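Local atomic coordinates of putative cell filamentation protein (Bartonella quintana, PDB entry 4N67), a protein that probably transfers AMP from ATP to target proteins, as a Fic-domain effector translocated by a VirB secretion system, and binds ADP in this crystal form. Residues F48-P53 with M165-K169; L62-H66 with P154-G158; V79-Q83 with A108-Q114; E116-L120 with A148-P154. The protein carries 2 engineered substitutions. All blocks are in the same frame, centred on the assembly; numbering follows the deposited sequence. Where two conformers were deposited one is given.

Contact 1: residues F48-P53 with M165-K169; sequences FRLEPP and MFMEK
P53 lies against K169, their CA atoms 5.4 Å apart, where the loop after helix 30-48, beginning with a type I turn from F48 to E51, passes one side of helix 164-174. K169 reaches into that turn. Its chain bends at chi2 (-76°) and then runs out straight; in the conformer given, NZ lies 2.7 Å from R49 O and 3.0 Å from E51 O and is hydrogen-bonded to both. E51 O is met almost along the C=O axis, R49 O from a position tilted out of its carbonyl plane; Q172 OE1 is a further partner of NZ. Nearby, R49 grips E168 side-on. NE bonds OE1 at 2.8 Å and NH2 bonds OE2 at 2.9 Å, each oxygen using its syn lone pair, and the guanidinium and carboxylate lie nearly coplanar (3°). M165 CE rests over one face of that guanidinium, M165 CG packs 3.6 Å from F48 CD2, and M165 SD sits at the edge of the F48 ring as a Met-aromatic contact. In this conformer the buried ammonium gathers several oxygens, two of them backbone carbonyls, whose dipoles probably help to offset its charge, while the two-pronged salt bridge fixes the rotation of the otherwise exposed R49.

Contact 2: residues L62-H66 with P154-G158; sequences LRTIH and PFRKG. With ADP (adenosine-5'-diphosphate), chain B.
The imidazole of H66 lies flat on the phenyl ring of F155, joining helix 59-70 to the Fic signature loop, whose H-P-F-x-x-G core runs here from H153 to G158. This stack is the tight part of the contact. The rings are offset, with centroids 3.9 Å apart and planes at 8°, and H66 CD2 comes 3.4 Å from F155 CG. H66 holds CG anti to its own N (chi1 -169°), which carries the imidazole off the helix and over F155; its CB adds a CH-pi contact on the same face. P154 CB covers the opposite face of F155, toward the rim, while L62 CD2 packs 3.9 Å from P154 CG and also touches F155 CE2. The histidine is held at both nitrogens. ND1 is hydrogen-bonded to the backbone N of G78. H66 NE2 donates to K157 O at 2.9 Å, nearly straight at 166° and in the carbonyl plane. With the ring fixed by the stack and by both nitrogens, the NE2 bond probably helps to position the backbone at K157.

The other side is looser. R63 CA lies at the edge of the F155 ring and the rest of its side chain leads on, sending NH2 to T80 OG1 and Q114 OE1. The side chains of R156 and K157 lead away from the helix, R156 to a cation-pi contact with Y13 and K157 past the ligand, its CG 3.3 Å from ADP O3B. G158, close to the bound magnesium ion, gives its backbone N to ADP O3B in a 2.9 Å hydrogen bond.

Contact 3: residues V79-Q83 with A108-Q114; sequences VTRDQ and AVGSQIQ
A chi1 of 57° tucks D82 CG between its backbone N and carbonyl carbon and carries the carboxylate to Q114, whose chain folds at chi2 (-47°) to bring its amide across. Q114 NE2 donates to D82 OD2 at 2.9 Å, arriving on the syn side but somewhat out of the carboxylate plane. The other oxygen is engaged from within the loop: T80 OG1 donates to D82 OD1 at 2.6 Å, so both carboxylate oxygens are tied. At the other end of the amide, Q114 OE1 has a partner in R63.

R81 starts from a similar first torsion (chi1 64°), then extends from CG to NE and points the edge of its guanidinium at the other segment. NH1 donates to A108 O at 2.8 Å close to the guanidinium plane, and NH2 adds a weak second bond to the same oxygen at 3.3 Å. I113 CD1 sits over the centre of one guanidinium face, 3.5 Å from R81 CZ, and also touches D82 CB.

Each segment contains a turn, type I from T80 to Q83 and type II' from V109 to Q112. The first leads into the short antiparallel strands 85-86 and 92-93, a position consistent with the β-hairpin flap of Fic domains; the second leads into helix 112-126. D82 and G110 come closest, CA to CA 5.0 Å, and D82 CB lies 3.6 Å from G110 O. R81 reaches further still, its NE bonding H153 O and its NH2 bonding M95 O.

Contact 4: residues E116-L120 with A148-P154; sequences ELKKL and ALDHAHP. With ADP (adenosine-5'-diphosphate), chain B.
E116 faces H151 and A152 across two almost antiparallel helices, whose short segments run at 166° with axes 10.0 Å apart. Its CB leaves the backbone toward helix 135-152, CG continues the extended chain (chi2 177°), and CD arrives in the plane of the H151 ring, at its edge. OE1, at the tip, accepts a hydrogen bond from H151 ND1 at 2.6 Å, on the syn side of the carboxylate and squarely in the ring plane. OE2 lies 3.0 Å from H151 CE1. OE1 also accepts a hydrogen bond from a water at 2.6 Å, which donates as well to A148 O at 2.7 Å, so the carboxylate is linked to the neighbouring helix both directly and through water. The charge on E116 would probably favour a proton on ND1.

Below this polar end the seam is aliphatic. L117 places CD1 4.0 Å from P154 CG and CD2 among A152 and L149, while L120 CD2 meets L149 CD2 at 3.6 Å. Away from this seam, D150 OD1 accepts a hydrogen bond from ADP O3' at 2.6 Å, and OD2 is held by S192. At H153 phi turns positive (43°), and the imidazole stacks on F107 near the β-phosphate. Helix 135-152 thus gives way at H153 to the Fic signature loop, which lies beside the bound nucleotide and leads on to helix 164-174, the helix-loop-helix at the centre of the Fic fold.

From the N terminus, the first segment of the four contacts is the loop after helix 30-48: contact 1 joins it to helix 164-174 and encloses the other three. Within that span, contact 2 brings helix 59-70 against the signature loop 154-158 and encloses contact 3 and contact 4. These two follow in series, contact 3 closing the excursion through the short hairpin before helix 112-126, contact 4 closing the connection from that helix to helix 135-152. P154 belongs to contacts 2 and 4, and R81 of contact 3 bonds H153 and P154. Contact 1 touches contacts 2 and 4, chiefly through F166, which packs on L62, I65 and L149, but not contact 3; only contacts 2 and 4 touch ADP.

Contact 1: residues F48-P53 with M165-K169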
# COMPACT_ATOMS: atom_id res chain seq x y z
N PHE A 48 7.52 -6.18 -11.34
CA PHE A 48 8.21 -5.41 -10.30
C PHE A 48 8.95 -6.32 -9.34
O PHE A 48 10.02 -5.95 -8.83
CB PHE A 48 7.26 -4.49 -9.53
CG PHE A 48 7.96 -3.53 -8.60
CD1 PHE A 48 8.51 -2.36 -9.07
CD2 PHE A 48 8.07 -3.80 -7.25
CE1 PHE A 48 9.15 -1.49 -8.23
CE2 PHE A 48 8.70 -2.93 -6.40
CZ PHE A 48 9.26 -1.77 -6.88
N ARG A 49 8.45 -7.54 -9.15
CA ARG A 49 9.12 -8.51 -8.27
C ARG A 49 10.54 -8.85 -8.72
O ARG A 49 11.37 -9.21 -7.88
CB ARG A 49 8.28 -9.79 -8.09
CG ARG A 49 7.10 -9.62 -7.18
CD ARG A 49 6.20 -10.84 -7.14
NE ARG A 49 5.02 -10.56 -6.36
CZ ARG A 49 3.77 -10.52 -6.79
NH1 ARG A 49 3.43 -10.91 -8.02
NH2 ARG A 49 2.82 -10.13 -5.95
N LEU A 50 10.84 -8.68 -10.01
CA LEU A 50 12.18 -8.93 -10.55
C LEU A 50 13.20 -7.87 -10.15
O LEU A 50 14.41 -8.10 -10.27
CB LEU A 50 12.14 -9.04 -12.07
CG LEU A 50 11.19 -10.10 -12.64
CD1 LEU A 50 11.15 -10.00 -14.16
CD2 LEU A 50 11.55 -11.50 -12.20
N GLU A 51 12.73 -6.72 -9.66
CA GLU A 51 13.63 -5.65 -9.25
C GLU A 51 14.22 -5.89 -7.86
O GLU A 51 13.56 -6.42 -6.99
CB GLU A 51 12.91 -4.30 -9.29
CG GLU A 51 12.42 -3.94 -10.70
CD GLU A 51 13.53 -3.84 -11.74
OE1 GLU A 51 14.67 -3.46 -11.37
OE2 GLU A 51 13.26 -4.14 -12.94
N PRO A 52 15.49 -5.52 -7.66
CA PRO A 52 16.10 -5.73 -6.34
C PRO A 52 15.49 -4.83 -5.28
O PRO A 52 15.12 -3.68 -5.61
CB PRO A 52 17.58 -5.39 -6.55
CG PRO A 52 17.62 -4.59 -7.79
CD PRO A 52 16.42 -4.91 -8.62
N PRO A 53 15.36 -5.32 -4.04
CA PRO A 53 14.95 -4.45 -2.94
C PRO A 53 15.96 -3.32 -2.79
O PRO A 53 17.14 -3.56 -2.96
CB PRO A 53 15.00 -5.34 -1.70
CG PRO A 53 15.05 -6.74 -2.20
CD PRO A 53 15.61 -6.71 -3.59
N MET A 165 3.17 -4.91 -1.79
CA MET A 165 4.44 -5.03 -2.49
C MET A 165 5.59 -4.48 -1.63
O MET A 165 6.67 -5.04 -1.58
CB MET A 165 4.41 -4.32 -3.85
CG MET A 165 5.67 -4.47 -4.64
SD MET A 165 6.14 -6.18 -4.97
CE MET A 165 4.84 -6.70 -6.06
N PHE A 166 5.35 -3.37 -0.95
CA PHE A 166 6.36 -2.84 -0.06
C PHE A 166 6.78 -3.92 0.95
O PHE A 166 7.97 -4.12 1.21
CB PHE A 166 5.80 -1.57 0.63
CG PHE A 166 6.75 -0.86 1.56
CD1 PHE A 166 6.87 -1.23 2.89
CD2 PHE A 166 7.43 0.27 1.12
CE1 PHE A 166 7.70 -0.55 3.74
CE2 PHE A 166 8.26 0.98 1.98
CZ PHE A 166 8.38 0.56 3.28
N MET A 167 5.79 -4.60 1.51
CA MET A 167 6.10 -5.68 2.46
C MET A 167 6.83 -6.83 1.84
O MET A 167 7.77 -7.37 2.44
CB MET A 167 4.84 -6.22 3.13
CG MET A 167 4.05 -5.21 3.89
SD MET A 167 4.97 -4.25 5.09
CE MET A 167 5.61 -5.52 6.18
N GLU A 168 6.45 -7.21 0.62
CA GLU A 168 7.17 -8.29 -0.04
C GLU A 168 8.65 -7.98 -0.17
O GLU A 168 9.51 -8.81 0.11
CB GLU A 168 6.61 -8.57 -1.43
CG GLU A 168 5.21 -9.17 -1.50
CD GLU A 168 4.82 -9.59 -2.93
OE1 GLU A 168 5.72 -10.01 -3.69
OE2 GLU A 168 3.63 -9.48 -3.25
N LYS A 169 8.96 -6.74 -0.55
CA LYS A 169 10.34 -6.38 -0.77
C LYS A 169 11.10 -6.16 0.54
O LYS A 169 12.27 -6.53 0.66
CB LYS A 169 10.44 -5.16 -1.69
CG LYS A 169 10.07 -5.50 -3.14
CD LYS A 169 11.21 -6.25 -3.84
CE LYS A 169 10.72 -7.07 -5.03
NZ LYS A 169 11.69 -8.11 -5.43

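Contact 2: residues L62-H66 with P154-G158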
# COMPACT_ATOMS: atom_id res chain seq x y z
N LEU A 62 7.83 3.83 -1.46
CA LEU A 62 6.40 3.55 -1.51
C LEU A 62 5.77 4.26 -2.70
O LEU A 62 4.98 3.66 -3.45
CB LEU A 62 5.73 3.94 -0.21
CG LEU A 62 4.31 3.48 -0.03
CD1 LEU A 62 4.25 2.02 0.35
CD2 LEU A 62 3.62 4.31 1.03
N ARG A 63 6.17 5.52 -2.92
CA ARG A 63 5.69 6.24 -4.09
C ARG A 63 6.12 5.59 -5.41
O ARG A 63 5.35 5.51 -6.37
CB ARG A 63 6.14 7.69 -4.02
CG ARG A 63 5.44 8.50 -2.93
CD ARG A 63 5.91 9.96 -2.94
NE ARG A 63 5.06 10.80 -2.10
CZ ARG A 63 5.27 11.10 -0.82
NH1 ARG A 63 6.36 10.70 -0.18
NH2 ARG A 63 4.40 11.88 -0.20
N THR A 64 7.35 5.12 -5.45
CA THR A 64 7.84 4.41 -6.63
C THR A 64 7.03 3.14 -6.91
O THR A 64 6.66 2.88 -8.06
CB THR A 64 9.32 4.07 -6.49
OG1 THR A 64 10.07 5.28 -6.63
CG2 THR A 64 9.77 3.11 -7.53
N ILE A 65 6.73 2.35 -5.89
CA ILE A 65 5.89 1.20 -6.08
C ILE A 65 4.54 1.58 -6.66
O ILE A 65 4.07 0.99 -7.65
CB ILE A 65 5.68 0.41 -4.77
CG1 ILE A 65 7.02 -0.17 -4.28
CG2 ILE A 65 4.66 -0.70 -4.96
CD1 ILE A 65 6.94 -0.70 -2.88
N HIS A 66 3.89 2.59 -6.07
CA HIS A 66 2.58 3.00 -6.54
C HIS A 66 2.69 3.45 -8.00
O HIS A 66 1.85 3.14 -8.84
CB HIS A 66 2.01 4.13 -5.70
CG HIS A 66 0.59 4.42 -5.98
ND1 HIS A 66 0.18 5.36 -6.91
CD2 HIS A 66 -0.54 3.90 -5.44
CE1 HIS A 66 -1.14 5.40 -6.92
NE2 HIS A 66 -1.60 4.52 -6.05
N PRO A 154 -1.76 6.47 1.93
CA PRO A 154 -1.28 7.71 1.32
C PRO A 154 -1.85 8.10 -0.01
O PRO A 154 -1.68 9.25 -0.40
CB PRO A 154 0.24 7.50 1.20
CG PRO A 154 0.53 6.39 2.14
CD PRO A 154 -0.66 5.51 2.12
N PHE A 155 -2.48 7.17 -0.72
CA PHE A 155 -2.94 7.39 -2.09
C PHE A 155 -4.45 7.45 -2.20
O PHE A 155 -5.17 6.88 -1.40
CB PHE A 155 -2.33 6.31 -3.01
CG PHE A 155 -0.83 6.19 -2.90
CD1 PHE A 155 0.01 7.10 -3.56
CD2 PHE A 155 -0.24 5.23 -2.11
CE1 PHE A 155 1.37 7.03 -3.41
CE2 PHE A 155 1.13 5.18 -1.97
CZ PHE A 155 1.93 6.08 -2.62
N ARG A 156 -4.92 8.08 -3.26
CA ARG A 156 -6.37 8.14 -3.48
C ARG A 156 -6.97 6.74 -3.68
O ARG A 156 -8.11 6.49 -3.25
CB ARG A 156 -6.66 9.06 -4.66
CG ARG A 156 -8.10 9.06 -5.12
CD ARG A 156 -9.07 9.59 -4.06
NE ARG A 156 -10.45 9.53 -4.56
CZ ARG A 156 -11.19 8.42 -4.67
NH1 ARG A 156 -10.71 7.24 -4.34
NH2 ARG A 156 -12.41 8.50 -5.19
N LYS A 157 -6.22 5.86 -4.33
CA LYS A 157 -6.60 4.48 -4.54
C LYS A 157 -5.34 3.67 -4.79
O LYS A 157 -4.30 4.25 -5.14
CB LYS A 157 -7.53 4.36 -5.76
CG LYS A 157 -8.24 3.03 -5.88
CD LYS A 157 -9.17 3.02 -7.08
CE LYS A 157 -9.70 1.61 -7.32
NZ LYS A 157 -9.50 1.17 -8.74
N GLY A 158 -5.43 2.35 -4.59
CA GLY A 158 -4.29 1.46 -4.85
C GLY A 158 -3.40 1.28 -3.64
O GLY A 158 -2.28 0.79 -3.76
PB ADP B . -7.79 1.35 -2.03
O1B ADP B . -9.02 2.24 -1.80
O2B ADP B . -6.56 2.03 -1.52
O3B ADP B . -7.63 0.85 -3.46
PA ADP B . -7.64 -1.24 -0.64
O1A ADP B . -8.63 -2.40 -0.85
O2A ADP B . -6.34 -1.34 -1.41
O3A ADP B . -8.35 0.17 -1.08
O5' ADP B . -7.42 -1.08 0.92
C5' ADP B . -6.29 -0.39 1.46
C4' ADP B . -5.95 -1.02 2.81
O4' ADP B . -6.96 -0.65 3.78
C3' ADP B . -5.88 -2.54 2.75
O3' ADP B . -4.72 -3.02 3.47
C2' ADP B . -7.16 -2.97 3.44
O2' ADP B . -7.10 -4.26 4.08
C1' ADP B . -7.36 -1.87 4.44
N9 ADP B . -8.75 -1.70 4.92
C8 ADP B . -9.90 -2.08 4.35
N7 ADP B . -10.92 -1.68 5.14
C5 ADP B . -10.43 -1.04 6.21
C6 ADP B . -10.96 -0.39 7.42
N6 ADP B . -12.31 -0.36 7.59
N1 ADP B . -10.11 0.17 8.30
C2 ADP B . -8.77 0.13 8.08
N3 ADP B . -8.23 -0.47 6.99
C4 ADP B . -8.98 -1.05 6.06

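Contact 3: residues V79-Q83 with A108-Q114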
# COMPACT_ATOMS: atom_id res chain seq x y z
N VAL A 79 1.67 9.78 -6.62
CA VAL A 79 1.41 11.06 -5.94
C VAL A 79 0.46 10.81 -4.77
O VAL A 79 -0.60 10.18 -4.95
CB VAL A 79 0.81 12.10 -6.92
CG1 VAL A 79 0.64 13.45 -6.22
CG2 VAL A 79 1.67 12.23 -8.15
N THR A 80 0.82 11.31 -3.60
CA THR A 80 -0.02 11.11 -2.42
C THR A 80 -1.19 12.10 -2.42
O THR A 80 -1.11 13.17 -3.01
CB THR A 80 0.80 11.15 -1.11
OG1 THR A 80 1.57 12.35 -1.06
CG2 THR A 80 1.70 9.93 -1.01
N ARG A 81 -2.25 11.74 -1.73
CA ARG A 81 -3.54 12.42 -1.84
C ARG A 81 -3.64 13.71 -1.05
O ARG A 81 -4.63 14.43 -1.20
CB ARG A 81 -4.68 11.46 -1.46
CG ARG A 81 -4.65 10.98 -0.01
CD ARG A 81 -5.77 10.01 0.34
NE ARG A 81 -5.46 9.37 1.61
CZ ARG A 81 -5.63 9.92 2.81
NH1 ARG A 81 -5.21 9.27 3.87
NH2 ARG A 81 -6.28 11.07 2.95
N ASP A 82 -2.61 14.00 -0.27
CA ASP A 82 -2.50 15.27 0.41
C ASP A 82 -2.05 16.36 -0.55
O ASP A 82 -2.27 17.54 -0.28
CB ASP A 82 -1.56 15.18 1.61
CG ASP A 82 -0.17 14.69 1.24
OD1 ASP A 82 -0.01 13.77 0.40
OD2 ASP A 82 0.78 15.19 1.82
N GLN A 83 -1.40 15.96 -1.64
CA GLN A 83 -0.72 16.87 -2.57
C GLN A 83 -1.65 17.22 -3.72
O GLN A 83 -2.25 16.33 -4.30
CB GLN A 83 0.55 16.23 -3.11
CG GLN A 83 1.57 15.98 -2.00
CD GLN A 83 2.89 15.45 -2.53
OE1 GLN A 83 3.16 15.47 -3.73
NE2 GLN A 83 3.74 14.98 -1.62
N ALA A 108 -5.28 8.68 7.96
CA ALA A 108 -4.51 9.91 8.17
C ALA A 108 -5.10 11.04 7.35
O ALA A 108 -5.51 10.86 6.20
CB ALA A 108 -3.05 9.67 7.77
N VAL A 109 -5.18 12.22 7.98
CA VAL A 109 -5.70 13.40 7.34
C VAL A 109 -4.59 14.39 7.00
O VAL A 109 -3.80 14.73 7.86
CB VAL A 109 -6.69 14.09 8.29
CG1 VAL A 109 -7.28 15.31 7.64
CG2 VAL A 109 -7.78 13.12 8.70
N GLY A 110 -4.58 14.81 5.74
CA GLY A 110 -3.68 15.87 5.23
C GLY A 110 -2.23 15.59 5.54
O GLY A 110 -1.71 14.57 5.14
N SER A 111 -1.58 16.51 6.24
CA SER A 111 -0.14 16.35 6.57
C SER A 111 0.20 15.20 7.55
O SER A 111 1.38 14.82 7.71
CB SER A 111 0.43 17.67 7.05
OG SER A 111 -0.08 18.02 8.33
N GLN A 112 -0.81 14.61 8.21
CA GLN A 112 -0.57 13.38 8.95
C GLN A 112 0.03 12.29 8.05
O GLN A 112 0.74 11.41 8.53
CB GLN A 112 -1.87 12.83 9.54
CG GLN A 112 -2.37 13.71 10.66
CD GLN A 112 -3.68 13.24 11.23
OE1 GLN A 112 -4.33 12.33 10.71
NE2 GLN A 112 -4.09 13.89 12.33
N ILE A 113 -0.31 12.33 6.77
CA ILE A 113 0.17 11.29 5.84
C ILE A 113 1.68 11.38 5.81
O ILE A 113 2.35 10.38 5.98
CB ILE A 113 -0.40 11.47 4.42
CG1 ILE A 113 -1.93 11.26 4.42
CG2 ILE A 113 0.29 10.54 3.44
CD1 ILE A 113 -2.58 11.60 3.08
N GLN A 114 2.22 12.57 5.59
CA GLN A 114 3.69 12.72 5.52
C GLN A 114 4.35 12.42 6.86
O GLN A 114 5.41 11.76 6.91
CB GLN A 114 4.06 14.13 5.09
CG GLN A 114 3.61 14.53 3.69
CD GLN A 114 3.91 13.50 2.61
OE1 GLN A 114 5.00 12.90 2.56
NE2 GLN A 114 2.95 13.29 1.74

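Contact 4: residues E116-L120 with A148-P154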
# COMPACT_ATOMS: atom_id res chain seq x y z
N GLU A 116 3.27 10.48 9.32
CA GLU A 116 3.26 9.05 9.58
C GLU A 116 4.26 8.28 8.73
O GLU A 116 4.86 7.34 9.21
CB GLU A 116 1.85 8.47 9.44
CG GLU A 116 0.92 9.00 10.54
CD GLU A 116 -0.51 8.54 10.43
OE1 GLU A 116 -0.76 7.47 9.83
OE2 GLU A 116 -1.40 9.24 10.98
N LEU A 117 4.41 8.63 7.47
CA LEU A 117 5.39 7.96 6.63
C LEU A 117 6.80 8.27 7.13
O LEU A 117 7.64 7.37 7.12
CB LEU A 117 5.25 8.38 5.17
CG LEU A 117 3.96 7.90 4.53
CD1 LEU A 117 3.83 8.45 3.13
CD2 LEU A 117 3.85 6.38 4.53
N LYS A 118 7.06 9.51 7.56
CA LYS A 118 8.37 9.86 8.17
C LYS A 118 8.66 9.04 9.41
O LYS A 118 9.77 8.50 9.56
CB LYS A 118 8.43 11.35 8.50
N LYS A 119 7.66 8.90 10.29
CA LYS A 119 7.82 8.11 11.51
C LYS A 119 8.12 6.65 11.19
O LYS A 119 8.96 6.03 11.85
CB LYS A 119 6.60 8.24 12.43
N LEU A 120 7.44 6.11 10.18
CA LEU A 120 7.68 4.73 9.76
C LEU A 120 9.09 4.55 9.21
O LEU A 120 9.77 3.59 9.57
CB LEU A 120 6.61 4.30 8.75
CG LEU A 120 6.80 2.87 8.24
CD1 LEU A 120 6.82 1.82 9.36
CD2 LEU A 120 5.70 2.59 7.24
N ALA A 148 0.70 0.48 10.30
CA ALA A 148 1.10 1.87 10.11
C ALA A 148 0.82 2.35 8.69
O ALA A 148 0.27 3.44 8.47
CB ALA A 148 2.56 2.05 10.46
N LEU A 149 1.15 1.52 7.71
CA LEU A 149 0.85 1.86 6.32
C LEU A 149 -0.64 1.97 6.08
O LEU A 149 -1.11 2.89 5.36
CB LEU A 149 1.47 0.83 5.36
CG LEU A 149 2.98 0.90 5.22
CD1 LEU A 149 3.48 -0.34 4.49
CD2 LEU A 149 3.44 2.16 4.49
N ASP A 150 -1.39 1.04 6.67
CA ASP A 150 -2.86 1.03 6.50
C ASP A 150 -3.44 2.34 6.95
O ASP A 150 -4.29 2.90 6.25
CB ASP A 150 -3.54 -0.08 7.33
CG ASP A 150 -3.84 -1.34 6.55
OD1 ASP A 150 -3.86 -1.33 5.31
OD2 ASP A 150 -4.20 -2.35 7.22
N HIS A 151 -3.02 2.82 8.11
CA HIS A 151 -3.57 4.05 8.64
C HIS A 151 -3.16 5.24 7.79
O HIS A 151 -3.97 6.13 7.55
CB HIS A 151 -3.17 4.29 10.09
CG HIS A 151 -3.80 5.52 10.66
ND1 HIS A 151 -3.17 6.74 10.65
CD2 HIS A 151 -5.03 5.73 11.19
CE1 HIS A 151 -3.98 7.65 11.15
NE2 HIS A 151 -5.11 7.07 11.50
N ALA A 152 -1.92 5.27 7.35
CA ALA A 152 -1.46 6.41 6.53
C ALA A 152 -2.24 6.52 5.20
O ALA A 152 -2.57 7.62 4.76
CB ALA A 152 0.03 6.32 6.26
N HIS A 153 -2.52 5.37 4.58
CA HIS A 153 -3.35 5.30 3.39
C HIS A 153 -3.01 6.41 2.40
O HIS A 153 -3.86 7.26 2.10
CB HIS A 153 -4.83 5.36 3.79
CG HIS A 153 -5.79 4.97 2.72
ND1 HIS A 153 -6.13 3.66 2.48
CD2 HIS A 153 -6.57 5.71 1.90
CE1 HIS A 153 -7.04 3.61 1.53
NE2 HIS A 153 -7.33 4.84 1.16
N PRO A 154 -1.76 6.47 1.93
CA PRO A 154 -1.28 7.71 1.32
C PRO A 154 -1.85 8.10 -0.01
O PRO A 154 -1.68 9.25 -0.40
CB PRO A 154 0.24 7.50 1.20
CG PRO A 154 0.53 6.39 2.14
CD PRO A 154 -0.66 5.51 2.12
PB ADP B . -7.79 1.35 -2.03
O1B ADP B . -9.02 2.24 -1.80
O2B ADP B . -6.56 2.03 -1.52
O3B ADP B . -7.63 0.85 -3.46
PA ADP B . -7.64 -1.24 -0.64
O1A ADP B . -8.63 -2.40 -0.85
O2A ADP B . -6.34 -1.34 -1.41
O3A ADP B . -8.35 0.17 -1.08
O5' ADP B . -7.42 -1.08 0.92
C5' ADP B . -6.29 -0.39 1.46
C4' ADP B . -5.95 -1.02 2.81
O4' ADP B . -6.96 -0.65 3.78
C3' ADP B . -5.88 -2.54 2.75
O3' ADP B . -4.72 -3.02 3.47
C2' ADP B . -7.16 -2.97 3.44
O2' ADP B . -7.10 -4.26 4.08
C1' ADP B . -7.36 -1.87 4.44
N9 ADP B . -8.75 -1.70 4.92
C8 ADP B . -9.90 -2.08 4.35
N7 ADP B . -10.92 -1.68 5.14
C5 ADP B . -10.43 -1.04 6.21
C6 ADP B . -10.96 -0.39 7.42
N6 ADP B . -12.31 -0.36 7.59
N1 ADP B . -10.11 0.17 8.30
C2 ADP B . -8.77 0.13 8.08
N3 ADP B . -8.23 -0.47 6.99
C4 ADP B . -8.98 -1.05 6.06
O HOH W 1 0.75 5.36 10.33